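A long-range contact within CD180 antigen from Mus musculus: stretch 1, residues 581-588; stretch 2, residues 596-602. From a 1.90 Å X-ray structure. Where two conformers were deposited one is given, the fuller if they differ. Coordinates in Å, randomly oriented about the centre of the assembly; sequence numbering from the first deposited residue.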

# COMPACT_ATOMS: atom_id res chain seq x y z
N ASP A 581 -44.35 13.67 6.23
CA ASP A 581 -44.02 13.75 4.80
C ASP A 581 -44.90 14.80 4.05
O ASP A 581 -45.34 14.55 2.91
N THR A 582 -45.15 15.95 4.69
CA THR A 582 -45.84 17.08 4.01
C THR A 582 -45.16 17.56 2.71
O THR A 582 -45.85 18.02 1.82
N GLU A 583 -43.83 17.46 2.60
CA GLU A 583 -43.14 17.80 1.34
C GLU A 583 -43.45 16.87 0.13
O GLU A 583 -43.16 17.24 -1.02
N ASP A 584 -44.00 15.69 0.40
CA ASP A 584 -44.47 14.81 -0.68
C ASP A 584 -46.00 14.66 -0.69
O ASP A 584 -46.52 13.68 -1.22
N THR A 585 -46.69 15.63 -0.10
CA THR A 585 -48.16 15.66 -0.05
C THR A 585 -48.62 16.80 -0.97
O THR A 585 -48.64 17.96 -0.58
N LEU A 586 -48.97 16.42 -2.20
CA LEU A 586 -49.09 17.35 -3.32
C LEU A 586 -50.49 17.25 -3.92
O LEU A 586 -51.14 16.20 -3.82
N CYS A 587 -50.93 18.36 -4.51
CA CYS A 587 -52.18 18.46 -5.22
C CYS A 587 -52.10 17.63 -6.51
O CYS A 587 -51.05 17.56 -7.16
N GLU A 588 -53.21 17.02 -6.88
CA GLU A 588 -53.33 16.35 -8.16
C GLU A 588 -54.28 17.16 -9.08
O GLU A 588 -54.15 17.13 -10.30
N VAL A 596 -47.95 20.74 -6.75
CA VAL A 596 -47.75 21.76 -5.70
C VAL A 596 -48.08 21.15 -4.33
O VAL A 596 -49.10 20.48 -4.17
N ARG A 597 -47.22 21.40 -3.34
CA ARG A 597 -47.44 21.00 -1.94
C ARG A 597 -48.67 21.68 -1.41
O ARG A 597 -48.87 22.88 -1.67
N LEU A 598 -49.48 20.94 -0.64
CA LEU A 598 -50.67 21.55 -0.05
C LEU A 598 -50.32 22.65 0.92
O LEU A 598 -51.12 23.56 1.12
N SER A 599 -49.14 22.55 1.54
CA SER A 599 -48.64 23.62 2.42
C SER A 599 -48.50 24.97 1.67
O SER A 599 -48.63 26.03 2.27
N ASP A 600 -48.30 24.92 0.35
CA ASP A 600 -48.21 26.13 -0.47
C ASP A 600 -49.53 26.61 -1.10
O ASP A 600 -49.51 27.52 -1.94
N VAL A 601 -50.67 26.04 -0.70
CA VAL A 601 -51.96 26.39 -1.29
C VAL A 601 -52.82 27.26 -0.38
O VAL A 601 -53.05 26.91 0.79
N THR A 602 -53.32 28.38 -0.92
CA THR A 602 -54.38 29.15 -0.26
C THR A 602 -55.46 29.53 -1.26
O THR A 602 -55.19 30.21 -2.26

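The most unusual feature of this contact is a water that joins two 3-10 segments beside a single beta bridge. Water 1 donates to Thr582 O (2.6 Å) and to Thr585 O (2.9 Å) and accepts from Ser599 N (3.1 Å), so it links backbone groups that do not meet directly. Thr585 O also accepts from Leu598 N (3.1 Å, 166° at the hydrogen). With Cys587 N to Val596 O (2.8 Å, 169°), this bond clasps Leu586 against Arg597, whose CA atoms lie 4.2 Å apart.

A second water spans the side chains: water 2 lies 3.0 Å from Thr582 OG1 and 2.8 Å from Ser599 OG. Both residues are p rotamers; the CA-to-CB bond of Ser599 points toward stretch 1, that of Thr582 sideways.

Arg597 starts away from stretch 1, yet its extended chain (m, t, t, then chi4 -178°) brings its end back. Its CG packs 3.6 Å from CD2 of Leu586, an m, t rotamer, and one face of its guanidinium is covered by Glu583 CB, 3.7 Å from Arg597 NH2. The salt bridge from Glu583 OE2 to Arg597 NH1 is long, 4.0 Å, and the oxygen lies well out of the guanidinium plane, so it rests on charge alone.

The apolar packing gathers around Cys587, an m rotamer bonded covalently to a group elsewhere in the structure. Its SG lies 3.6 Å from Leu598 CD2 and equally 3.6 Å from CG2 of Val601, a t rotamer whose CA-to-CB bond points toward stretch 1. Leu598 leaves its backbone sideways, with chi1 m and chi2 off-well at -139°, but its end comes nearer: CD2 reaches 3.4 Å from Cys587 N, while CG sits 4.3 Å from Thr585 CG2. Thr585, also m, turns its hydroxyl to its own stretch, OG1 donating to Asp581 O at 2.8 Å.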

# COMPACT_ATOMS: atom_id res chain seq x y z
CB ASP A 581 -44.15 12.36 4.13
CG ASP A 581 -43.08 11.37 4.63
OD1 ASP A 581 -42.14 11.84 5.27
OD2 ASP A 581 -43.17 10.15 4.40
CB THR A 582 -46.08 18.29 4.91
OG1 THR A 582 -44.82 18.81 5.35
CG2 THR A 582 -46.92 17.89 6.10
CB GLU A 583 -41.62 17.88 1.54
CG GLU A 583 -41.16 18.90 2.57
CD GLU A 583 -39.64 18.91 2.71
OE1 GLU A 583 -39.01 17.87 2.40
OE2 GLU A 583 -39.08 19.96 3.10
CB ASP A 584 -43.75 13.47 -0.61
CG ASP A 584 -42.24 13.63 -0.56
OD1 ASP A 584 -41.59 13.35 -1.58
OD2 ASP A 584 -41.71 14.05 0.48
CB THR A 585 -48.66 15.82 1.39
OG1 THR A 585 -48.06 14.80 2.18
CG2 THR A 585 -50.22 15.69 1.48
CB LEU A 586 -48.06 17.00 -4.41
CG LEU A 586 -46.61 16.64 -4.00
CD1 LEU A 586 -45.75 16.20 -5.18
CD2 LEU A 586 -45.96 17.80 -3.27
CB CYS A 587 -52.44 19.90 -5.61
SG CYS A 587 -52.53 21.15 -4.30
CB GLU A 588 -53.82 14.92 -7.98
CG GLU A 588 -54.19 14.16 -9.23
CD GLU A 588 -53.03 13.98 -10.21
OE1 GLU A 588 -53.28 13.66 -11.39
OE2 GLU A 588 -51.87 14.18 -9.80
CB VAL A 596 -48.63 23.03 -5.95
CG1 VAL A 596 -48.49 24.06 -4.85
CG2 VAL A 596 -48.31 23.67 -7.31
CB ARG A 597 -46.25 21.45 -1.07
CG ARG A 597 -44.97 20.72 -1.39
CD ARG A 597 -43.78 21.34 -0.70
NE ARG A 597 -42.58 20.60 -1.09
CZ ARG A 597 -41.35 20.85 -0.64
NH1 ARG A 597 -41.14 21.82 0.24
NH2 ARG A 597 -40.34 20.10 -1.06
CB LEU A 598 -51.57 20.53 0.68
CG LEU A 598 -52.16 19.23 0.13
CD1 LEU A 598 -53.60 19.08 0.61
CD2 LEU A 598 -52.10 19.05 -1.37
CB SER A 599 -47.32 23.22 3.11
OG SER A 599 -46.33 22.86 2.15
CB ASP A 600 -47.12 25.97 -1.53
CG ASP A 600 -45.77 25.64 -0.92
OD1 ASP A 600 -45.55 26.08 0.23
OD2 ASP A 600 -44.96 24.94 -1.56
CB VAL A 601 -52.80 25.13 -1.65
CG1 VAL A 601 -54.24 25.52 -2.01
CG2 VAL A 601 -52.16 24.36 -2.78
CB THR A 602 -53.88 30.43 0.46
OG1 THR A 602 -52.55 30.22 0.95
CG2 THR A 602 -54.81 30.80 1.63
O HOH W 1 -47.81 19.73 1.59
O HOH W 2 -44.66 20.90 3.18